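PDB 2AUW: hypothetical protein NE0471 from Nitrosomonas europaea, which is of unknown function but may bind DNA, with a helical C-terminal region joined to a small antiparallel-sheet domain. Local coordinates for residues L113-R118 / R132-A137; Y80-E85 / S91-G96; A18-R23 / D38-I43. One frame throughout, in Å; residues are numbered along the deposited sequence.

Overall arrangement
The three contacts follow one another along the chain and across the molecule. Contact 2 sits about 2 Å from the chain's centre, with contact 1 about 15 Å away and contact 3 about 17 Å away, centre to centre, and these two are on opposite sides. Contact 2 touches both: Phe95 meets Leu113 and Ile134 of contact 1, and Trp82 CZ3 lies 4.1 Å from Ile39 CG2 of contact 3. Contacts 1 and 3 stay about 19 Å apart at their nearest atoms, yet Arg118 donates to the Arg41 backbone carbonyl of the second subunit. The side chain of Glu93 in contact 2 lies about 4 Å from a bound formic acid, probably a crystallisation component.

Contact 1: L113-R118 / R132-A137; sequences LGISRR and RTIWLA
Leu113 and Ile115 meet Ala137 and Ile134 in two apolar pairings that bring the turn between helices 106-113 and 117-124 against the start of helix 132-144. Two short helices joined by this Leu-Gly-Ile-Ser turn are consistent with a helix-turn-helix unit, as in many DNA-binding proteins. The two branches of Leu113 are divided between neighbours. CD2 lies alongside helix 132-144, 3.8 Å from Ala137 CB and at the same distance from the Ala137 backbone C, whereas CD1 turns to the ring of Phe95 on helix 92-101. The second pairing is tip to tip: Ile115 CG2 points at Ile134 CD1, 3.9 Å away. Ile134 does not aim its CB bond straight at the turn. Its CG1 stands anti to the carbonyl carbon (chi1 -74°), and a further bend at chi2 (-60°) swings CD1 across to Ile115. Tyr123 of helix 117-124 touches both isoleucines. Gly114 is the first residue to leave helix 106-113, with a positive phi of 71°, and the residues on either side of it, Leu113 and Ile115, both direct their CB toward helix 132-144. Ser116 then caps the next helix by accepting from Met119 N. Beyond it, Arg117 reaches Asp45 of the second subunit in a salt bridge. The two segments bury only 174 Å² between them, with every side-chain approach made by carbon. Such chemistry implies cohesion by dispersion and partial shielding from water, without directional bonds across the pair to fix its rotation or register.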
loop_
_atom_site.group_PDB
_atom_site.type_symbol
_atom_site.label_atom_id
_atom_site.label_comp_id
_atom_site.label_asym_id
_atom_site.label_seq_id
_atom_site.Cartn_x
_atom_site.Cartn_y
_atom_site.Cartn_z
ATOM N N LEU B 113 2.700 -18.766 -9.704
ATOM C CA LEU B 113 1.336 -19.299 -9.575
ATOM C C LEU B 113 0.426 -18.940 -10.749
ATOM O O LEU B 113 -0.656 -19.533 -10.917
ATOM C CB LEU B 113 0.664 -18.761 -8.297
ATOM C CG LEU B 113 1.341 -19.120 -6.964
ATOM C CD1 LEU B 113 0.886 -18.184 -5.806
ATOM C CD2 LEU B 113 1.137 -20.603 -6.660
ATOM N N GLY B 114 0.825 -17.948 -11.525
ATOM C CA GLY B 114 -0.041 -17.412 -12.577
ATOM C C GLY B 114 -1.214 -16.612 -12.054
ATOM O O GLY B 114 -2.324 -16.741 -12.568
ATOM N N ILE B 115 -0.966 -15.753 -11.060
ATOM C CA ILE B 115 -1.968 -14.832 -10.504
ATOM C C ILE B 115 -1.330 -13.437 -10.406
ATOM O O ILE B 115 -0.135 -13.282 -10.687
ATOM C CB ILE B 115 -2.505 -15.277 -9.094
ATOM C CG1 ILE B 115 -1.408 -15.202 -8.010
ATOM C CG2 ILE B 115 -3.140 -16.676 -9.155
ATOM C CD1 ILE B 115 -1.878 -15.628 -6.593
ATOM N N SER B 116 -2.100 -12.435 -10.004
ATOM C CA SER B 116 -1.570 -11.074 -9.963
ATOM C C SER B 116 -0.706 -10.841 -8.725
ATOM O O SER B 116 -0.866 -11.555 -7.722
ATOM C CB SER B 116 -2.709 -10.073 -10.006
ATOM O OG SER B 116 -3.371 -9.976 -8.747
ATOM N N ARG B 117 0.204 -9.850 -8.793
ATOM C CA ARG B 117 1.003 -9.461 -7.635
ATOM C C ARG B 117 0.099 -8.983 -6.512
ATOM O O ARG B 117 0.383 -9.255 -5.338
ATOM C CB ARG B 117 1.994 -8.348 -7.971
ATOM C CG ARG B 117 3.027 -8.719 -8.991
ATOM C CD ARG B 117 3.842 -7.467 -9.322
ATOM N NE ARG B 117 4.952 -7.225 -8.397
ATOM C CZ ARG B 117 4.979 -6.280 -7.458
ATOM N NH1 ARG B 117 3.936 -5.487 -7.264
ATOM N NH2 ARG B 117 6.074 -6.114 -6.717
ATOM N N ARG B 118 -0.992 -8.291 -6.869
ATOM C CA ARG B 118 -1.931 -7.837 -5.869
ATOM C C ARG B 118 -2.518 -9.016 -5.095
ATOM O O ARG B 118 -2.635 -8.946 -3.873
ATOM C CB ARG B 118 -3.069 -7.001 -6.484
ATOM C CG ARG B 118 -4.143 -6.554 -5.470
ATOM C CD ARG B 118 -5.280 -5.826 -6.191
ATOM N NE ARG B 118 -6.045 -4.870 -5.367
ATOM C CZ ARG B 118 -5.549 -3.745 -4.858
ATOM N NH1 ARG B 118 -6.318 -2.928 -4.142
ATOM N NH2 ARG B 118 -4.269 -3.446 -5.032
ATOM N N ARG B 132 -8.207 -23.370 -1.371
ATOM C CA ARG B 132 -7.541 -24.672 -1.514
ATOM C C ARG B 132 -6.778 -24.771 -2.852
ATOM O O ARG B 132 -5.636 -25.196 -2.878
ATOM C CB ARG B 132 -8.593 -25.793 -1.354
ATOM C CG ARG B 132 -8.196 -27.181 -1.879
ATOM C CD ARG B 132 -9.345 -28.192 -1.731
ATOM N NE ARG B 132 -8.854 -29.509 -2.116
ATOM C CZ ARG B 132 -8.443 -30.442 -1.269
ATOM N NH1 ARG B 132 -8.490 -30.234 0.050
ATOM N NH2 ARG B 132 -7.989 -31.597 -1.746
ATOM N N THR B 133 -7.404 -24.347 -3.950
ATOM C CA THR B 133 -6.775 -24.406 -5.287
ATOM C C THR B 133 -5.391 -23.682 -5.332
ATOM O O THR B 133 -4.430 -24.164 -5.943
ATOM C CB THR B 133 -7.701 -23.788 -6.349
ATOM O OG1 THR B 133 -9.067 -24.214 -6.130
ATOM C CG2 THR B 133 -7.257 -24.194 -7.718
ATOM N N ILE B 134 -5.304 -22.531 -4.666
ATOM C CA ILE B 134 -4.073 -21.731 -4.649
ATOM C C ILE B 134 -2.991 -22.465 -3.874
ATOM O O ILE B 134 -1.857 -22.583 -4.351
ATOM C CB ILE B 134 -4.333 -20.295 -4.074
ATOM C CG1 ILE B 134 -5.089 -19.444 -5.112
ATOM C CG2 ILE B 134 -3.003 -19.596 -3.639
ATOM C CD1 ILE B 134 -4.311 -19.270 -6.438
ATOM N N TRP B 135 -3.328 -22.977 -2.683
ATOM C CA TRP B 135 -2.342 -23.741 -1.920
ATOM C C TRP B 135 -1.840 -25.008 -2.640
ATOM O O TRP B 135 -0.644 -25.296 -2.646
ATOM C CB TRP B 135 -2.831 -24.039 -0.498
ATOM C CG TRP B 135 -1.764 -24.693 0.327
ATOM C CD1 TRP B 135 -1.798 -25.951 0.876
ATOM C CD2 TRP B 135 -0.473 -24.152 0.640
ATOM N NE1 TRP B 135 -0.609 -26.214 1.513
ATOM C CE2 TRP B 135 0.211 -25.123 1.405
ATOM C CE3 TRP B 135 0.162 -22.924 0.372
ATOM C CZ2 TRP B 135 1.500 -24.915 1.900
ATOM C CZ3 TRP B 135 1.460 -22.722 0.859
ATOM C CH2 TRP B 135 2.105 -23.716 1.630
ATOM N N LEU B 136 -2.744 -25.746 -3.276
ATOM C CA LEU B 136 -2.326 -26.875 -4.097
ATOM C C LEU B 136 -1.358 -26.411 -5.206
ATOM O O LEU B 136 -0.354 -27.077 -5.476
ATOM C CB LEU B 136 -3.560 -27.576 -4.682
ATOM C CG LEU B 136 -4.465 -28.349 -3.699
ATOM C CD1 LEU B 136 -5.698 -28.830 -4.450
ATOM C CD2 LEU B 136 -3.733 -29.548 -3.107
ATOM N N ALA B 137 -1.647 -25.256 -5.816
ATOM C CA ALA B 137 -0.754 -24.662 -6.815
ATOM C C ALA B 137 0.619 -24.339 -6.247
ATOM O O ALA B 137 1.615 -24.612 -6.926
ATOM C CB ALA B 137 -1.359 -23.404 -7.469
#

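Contact 2: Y80-E85 / S91-G96; sequences YAWAKE and SHEMFG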
loop_
_atom_site.group_PDB
_atom_site.type_symbol
_atom_site.label_atom_id
_atom_site.label_comp_id
_atom_site.label_asym_id
_atom_site.label_seq_id
_atom_site.Cartn_x
_atom_site.Cartn_y
_atom_site.Cartn_z
ATOM N N TYR B 80 -4.374 -15.826 14.634
ATOM C CA TYR B 80 -5.227 -15.929 13.443
ATOM C C TYR B 80 -4.849 -17.141 12.563
ATOM O O TYR B 80 -5.712 -17.959 12.181
ATOM C CB TYR B 80 -5.146 -14.595 12.674
ATOM C CG TYR B 80 -6.140 -14.437 11.581
ATOM C CD1 TYR B 80 -7.424 -13.901 11.844
ATOM C CD2 TYR B 80 -5.818 -14.777 10.277
ATOM C CE1 TYR B 80 -8.344 -13.727 10.827
ATOM C CE2 TYR B 80 -6.747 -14.626 9.250
ATOM C CZ TYR B 80 -8.007 -14.097 9.542
ATOM O OH TYR B 80 -8.879 -13.941 8.498
ATOM N N ALA B 81 -3.555 -17.257 12.239
ATOM C CA ALA B 81 -3.045 -18.404 11.462
ATOM C C ALA B 81 -3.410 -19.762 12.086
ATOM O O ALA B 81 -3.835 -20.686 11.361
ATOM C CB ALA B 81 -1.538 -18.307 11.297
ATOM N N TRP B 82 -3.246 -19.876 13.401
ATOM C CA TRP B 82 -3.538 -21.158 14.098
ATOM C C TRP B 82 -5.015 -21.467 14.015
ATOM O O TRP B 82 -5.402 -22.628 13.862
ATOM C CB TRP B 82 -3.143 -21.112 15.573
ATOM C CG TRP B 82 -1.727 -20.734 15.809
ATOM C CD1 TRP B 82 -0.714 -20.806 14.900
ATOM C CD2 TRP B 82 -1.157 -20.227 17.014
ATOM N NE1 TRP B 82 0.455 -20.357 15.456
ATOM C CE2 TRP B 82 0.215 -19.992 16.752
ATOM C CE3 TRP B 82 -1.663 -19.933 18.294
ATOM C CZ2 TRP B 82 1.082 -19.476 17.717
ATOM C CZ3 TRP B 82 -0.799 -19.441 19.251
ATOM C CH2 TRP B 82 0.568 -19.201 18.946
ATOM N N ALA B 83 -5.842 -20.415 14.092
ATOM C CA ALA B 83 -7.283 -20.605 14.042
ATOM C C ALA B 83 -7.648 -21.160 12.675
ATOM O O ALA B 83 -8.452 -22.116 12.557
ATOM C CB ALA B 83 -8.017 -19.267 14.313
ATOM N N LYS B 84 -7.066 -20.571 11.622
ATOM C CA LYS B 84 -7.318 -21.067 10.245
ATOM C C LYS B 84 -6.844 -22.523 10.062
ATOM O O LYS B 84 -7.588 -23.401 9.572
ATOM C CB LYS B 84 -6.662 -20.159 9.199
ATOM C CG LYS B 84 -7.326 -18.767 9.077
ATOM C CD LYS B 84 -8.850 -18.895 9.042
ATOM C CE LYS B 84 -9.551 -17.540 9.007
ATOM N NZ LYS B 84 -9.668 -17.168 7.597
ATOM N N GLU B 85 -5.603 -22.773 10.463
ATOM C CA GLU B 85 -4.979 -24.094 10.338
ATOM C C GLU B 85 -5.775 -25.176 11.091
ATOM O O GLU B 85 -6.073 -26.259 10.540
ATOM C CB GLU B 85 -3.528 -23.991 10.808
ATOM C CG GLU B 85 -2.646 -23.166 9.834
ATOM C CD GLU B 85 -1.324 -22.752 10.435
ATOM O OE1 GLU B 85 -0.969 -23.331 11.488
ATOM O OE2 GLU B 85 -0.623 -21.867 9.865
ATOM N N SER B 91 -3.486 -21.004 5.954
ATOM C CA SER B 91 -3.209 -19.723 6.584
ATOM C C SER B 91 -2.297 -18.868 5.720
ATOM O O SER B 91 -1.558 -19.374 4.856
ATOM C CB SER B 91 -2.559 -19.888 7.983
ATOM O OG SER B 91 -1.314 -20.574 7.795
ATOM N N HIS B 92 -2.328 -17.564 5.989
ATOM C CA HIS B 92 -1.357 -16.639 5.401
ATOM C C HIS B 92 0.107 -16.975 5.771
ATOM O O HIS B 92 1.017 -16.660 5.004
ATOM C CB HIS B 92 -1.685 -15.195 5.825
ATOM C CG HIS B 92 -1.330 -14.895 7.243
ATOM N ND1 HIS B 92 -2.097 -15.315 8.305
ATOM C CD2 HIS B 92 -0.287 -14.209 7.775
ATOM C CE1 HIS B 92 -1.537 -14.913 9.433
ATOM N NE2 HIS B 92 -0.435 -14.240 9.137
ATOM N N GLU B 93 0.317 -17.589 6.939
ATOM C CA GLU B 93 1.664 -18.055 7.350
ATOM C C GLU B 93 2.171 -19.216 6.523
ATOM O O GLU B 93 3.328 -19.222 6.134
ATOM C CB GLU B 93 1.711 -18.402 8.839
ATOM C CG GLU B 93 1.572 -17.184 9.717
ATOM C CD GLU B 93 1.791 -17.467 11.193
ATOM O OE1 GLU B 93 1.974 -18.624 11.593
ATOM O OE2 GLU B 93 1.767 -16.512 11.960
HETATM N N MSE B 94 1.309 -20.179 6.219
HETATM C CA MSE B 94 1.675 -21.278 5.316
HETATM C C MSE B 94 2.105 -20.716 3.959
HETATM O O MSE B 94 3.120 -21.130 3.377
HETATM C CB MSE B 94 0.490 -22.255 5.165
HETATM C CG MSE B 94 0.303 -23.168 6.369
HETATM SE SE MSE B 94 -1.411 -24.049 6.317
HETATM C CE MSE B 94 -1.165 -25.135 4.708
ATOM N N PHE B 95 1.352 -19.731 3.481
ATOM C CA PHE B 95 1.615 -19.072 2.208
ATOM C C PHE B 95 2.916 -18.258 2.264
ATOM O O PHE B 95 3.761 -18.349 1.354
ATOM C CB PHE B 95 0.424 -18.166 1.832
ATOM C CG PHE B 95 0.522 -17.564 0.449
ATOM C CD1 PHE B 95 0.192 -18.329 -0.683
ATOM C CD2 PHE B 95 0.940 -16.241 0.274
ATOM C CE1 PHE B 95 0.272 -17.806 -1.985
ATOM C CE2 PHE B 95 1.030 -15.684 -1.029
ATOM C CZ PHE B 95 0.682 -16.478 -2.165
ATOM N N GLY B 96 3.074 -17.464 3.313
ATOM C CA GLY B 96 4.319 -16.703 3.536
ATOM C C GLY B 96 5.553 -17.591 3.696
ATOM O O GLY B 96 6.625 -17.268 3.167
HETATM O O HOH W 1 2.901 -19.415 14.020
HETATM O O HOH W 2 1.668 -21.151 10.954
#
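Ala81 and Ser91 lie at the heart of a corner between two consecutive helices, 76-86 and 92-101, whose local axes are 100° apart in direction. Ser91 is the N-cap of the second helix. The tight part is on the buried side. Ala81 CB sits 3.8 Å from Ser91 CB and 3.9 Å from His92 CE1, while the Glu93 carboxyl carbon CD approaches the same methyl to 3.4 Å, so three successive residues close round one alanine. Glu93 CG lies over one face of the His92 ring, displaced toward its rim. Behind this core, Tyr80 and Lys84 turn their polar ends to Glu30.

Ser91 marks the passage to the wetter side. With chi1 at 61°, its OG lies between the backbone N and the carbonyl carbon. There it accepts from Met94 N at 3.1 Å and donates to Glu85 OE2 at 2.5 Å, a very short bond received on the anti lone pair of the carboxylate. One hydroxyl thus caps a helix and ties it to the preceding one. With Glu85 shortened to an alanine, the Ser91 hydroxyl would probably lose its acceptor and a gap would open beside the selenium of Met94.

Toward solvent, water replaces direct contact. Glu85 OE2 and Glu93 OE1 are 4.5 Å apart, a proximity that may raise the proton affinity of one of them. A water donating to both oxygens would partly screen the repulsion. A second water connects the Trp82 indole to Glu93: it accepts from NE1 at 3.0 Å and donates to Glu93 OE1 at 2.7 Å.

Contact 3: A18-R23 / D38-I43; sequences APYRLR and DILRKI
Arg41, the residue that meets the Tyr20 ring across this contact, is held by a salt bridge one helical turn back: its NH2 donates to Asp38 OD1 at 2.7 Å, with an N-H...O angle of 155°. Asp38 was modelled in two conformers, so the bridge is assured for just one of them. The contact joins the turn between strands 11-16 and 21-26 of a three-stranded antiparallel meander to helix 37-42, which follows the third strand.

Asp38 OD1 lies at the edge of the guanidinium, near its plane, but is itself met on its anti side, 34° out of the carboxylate plane. Tyr20 CE1 is likewise at the guanidinium edge, 4.0 Å from Arg41 NH1. Ring and guanidinium planes are 68° apart, so the two groups are not stacked. A bend at chi3 turns the guanidinium toward the tyrosine. On the apolar side, Leu40 CD1 comes to 4.1 Å from Tyr20 CD2, and Leu50 and Phe74 pack on the same leucine.

The tyrosine is fixed mainly from outside the pair: its OH bonds to the carbonyl of Leu50 and its ring meets Phe55 edge-to-face. A cis peptide bond precedes Tyr20, and the turn is closed by Arg21 N donating to Ala18 O at 2.9 Å. Pro19 folds back onto the aromatic ring, its CB standing 3.5 Å above the plane of the Tyr20 ring, over the centre.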
loop_
_atom_site.group_PDB
_atom_site.type_symbol
_atom_site.label_atom_id
_atom_site.label_comp_id
_atom_site.label_asym_id
_atom_site.label_seq_id
_atom_site.Cartn_x
_atom_site.Cartn_y
_atom_site.Cartn_z
ATOM N N ALA B 18 -13.889 -22.931 27.674
ATOM C CA ALA B 18 -13.321 -24.045 28.459
ATOM C C ALA B 18 -11.837 -24.296 28.064
ATOM O O ALA B 18 -11.506 -24.284 26.872
ATOM C CB ALA B 18 -14.164 -25.289 28.270
ATOM N N PRO B 19 -10.934 -24.479 29.058
ATOM C CA PRO B 19 -9.504 -24.662 28.743
ATOM C C PRO B 19 -9.272 -25.780 27.724
ATOM O O PRO B 19 -9.837 -26.862 27.885
ATOM C CB PRO B 19 -8.880 -25.026 30.092
ATOM C CG PRO B 19 -9.843 -24.525 31.131
ATOM C CD PRO B 19 -11.201 -24.510 30.513
ATOM N N TYR B 20 -8.478 -25.538 26.672
ATOM C CA TYR B 20 -7.737 -24.292 26.488
ATOM C C TYR B 20 -8.131 -23.616 25.192
ATOM O O TYR B 20 -7.272 -23.242 24.377
ATOM C CB TYR B 20 -6.229 -24.548 26.532
ATOM C CG TYR B 20 -5.810 -25.037 27.888
ATOM C CD1 TYR B 20 -5.718 -26.418 28.152
ATOM C CD2 TYR B 20 -5.548 -24.140 28.915
ATOM C CE1 TYR B 20 -5.350 -26.889 29.417
ATOM C CE2 TYR B 20 -5.177 -24.598 30.194
ATOM C CZ TYR B 20 -5.077 -25.982 30.426
ATOM O OH TYR B 20 -4.728 -26.435 31.679
ATOM N N ARG B 21 -9.439 -23.465 24.995
ATOM C CA ARG B 21 -9.983 -22.889 23.757
ATOM C C ARG B 21 -10.346 -21.407 23.912
ATOM O O ARG B 21 -10.879 -21.004 24.946
ATOM C CB ARG B 21 -11.205 -23.680 23.300
ATOM C CG ARG B 21 -11.592 -23.472 21.845
ATOM C CD ARG B 21 -12.557 -24.543 21.396
ATOM N NE ARG B 21 -12.957 -24.427 19.990
ATOM C CZ ARG B 21 -12.319 -25.006 18.971
ATOM N NH1 ARG B 21 -11.239 -25.742 19.195
ATOM N NH2 ARG B 21 -12.760 -24.855 17.721
ATOM N N LEU B 22 -10.051 -20.611 22.879
ATOM C CA LEU B 22 -10.395 -19.176 22.855
ATOM C C LEU B 22 -11.381 -18.896 21.741
ATOM O O LEU B 22 -11.425 -19.624 20.770
ATOM C CB LEU B 22 -9.144 -18.317 22.660
ATOM C CG LEU B 22 -7.969 -18.449 23.627
ATOM C CD1 LEU B 22 -6.734 -17.796 22.994
ATOM C CD2 LEU B 22 -8.288 -17.880 25.028
ATOM N N ARG B 23 -12.202 -17.846 21.890
ATOM C CA ARG B 23 -13.009 -17.357 20.789
ATOM C C ARG B 23 -12.469 -15.959 20.418
ATOM O O ARG B 23 -12.326 -15.099 21.287
ATOM C CB ARG B 23 -14.493 -17.263 21.175
ATOM C CG ARG B 23 -15.349 -16.747 20.027
ATOM C CD ARG B 23 -16.787 -16.480 20.455
ATOM N NE ARG B 23 -17.336 -17.621 21.171
ATOM C CZ ARG B 23 -17.765 -18.746 20.605
ATOM N NH1 ARG B 23 -17.732 -18.893 19.283
ATOM N NH2 ARG B 23 -18.244 -19.728 21.375
ATOM N N ASP B 38 -1.868 -26.938 23.343
ATOM C CA ASP B 38 -0.640 -27.575 22.848
ATOM C C ASP B 38 0.572 -26.622 22.904
ATOM O O ASP B 38 1.648 -26.997 23.394
ATOM C CB ASP B 38 -0.857 -28.105 21.415
ATOM C CG ASP B 38 -1.717 -29.379 21.356
ATOM O OD1 ASP B 38 -1.915 -30.049 22.393
ATOM O OD2 ASP B 38 -2.178 -29.742 20.236
ATOM N N ILE B 39 0.412 -25.388 22.419
ATOM C CA ILE B 39 1.506 -24.417 22.451
ATOM C C ILE B 39 1.872 -24.000 23.876
ATOM O O ILE B 39 3.062 -23.930 24.210
ATOM C CB ILE B 39 1.305 -23.165 21.500
ATOM C CG1 ILE B 39 2.511 -22.226 21.568
ATOM C CG2 ILE B 39 0.108 -22.374 21.924
ATOM C CD1 ILE B 39 3.830 -22.789 21.060
ATOM N N LEU B 40 0.869 -23.729 24.721
ATOM C CA LEU B 40 1.132 -23.406 26.143
ATOM C C LEU B 40 1.985 -24.507 26.824
ATOM O O LEU B 40 2.947 -24.206 27.534
ATOM C CB LEU B 40 -0.178 -23.225 26.894
ATOM C CG LEU B 40 -1.032 -21.988 26.547
ATOM C CD1 LEU B 40 -2.408 -22.160 27.206
ATOM C CD2 LEU B 40 -0.368 -20.667 26.983
ATOM N N ARG B 41 1.634 -25.768 26.581
ATOM C CA ARG B 41 2.346 -26.920 27.172
ATOM C C ARG B 41 3.798 -27.039 26.701
ATOM O O ARG B 41 4.647 -27.667 27.372
ATOM C CB ARG B 41 1.618 -28.206 26.805
ATOM C CG ARG B 41 0.341 -28.410 27.572
ATOM C CD ARG B 41 -0.217 -29.795 27.334
ATOM N NE ARG B 41 -1.014 -29.889 26.111
ATOM C CZ ARG B 41 -2.293 -29.515 26.018
ATOM N NH1 ARG B 41 -2.916 -29.002 27.073
ATOM N NH2 ARG B 41 -2.947 -29.649 24.867
ATOM N N LYS B 42 4.093 -26.481 25.530
ATOM C CA LYS B 42 5.418 -26.634 24.949
ATOM C C LYS B 42 6.390 -25.515 25.289
ATOM O O LYS B 42 7.562 -25.548 24.881
ATOM C CB LYS B 42 5.321 -26.828 23.442
ATOM C CG LYS B 42 4.835 -28.211 23.088
ATOM C CD LYS B 42 5.082 -28.479 21.640
ATOM C CE LYS B 42 4.348 -29.710 21.183
ATOM N NZ LYS B 42 3.913 -30.581 22.313
ATOM N N ILE B 43 5.907 -24.503 26.005
ATOM C CA ILE B 43 6.786 -23.390 26.388
ATOM C C ILE B 43 6.831 -23.300 27.915
ATOM O O ILE B 43 5.868 -22.837 28.524
ATOM C CB ILE B 43 6.339 -22.037 25.772
ATOM C CG1 ILE B 43 6.299 -22.119 24.246
ATOM C CG2 ILE B 43 7.301 -20.911 26.190
ATOM C CD1 ILE B 43 5.658 -20.905 23.605
#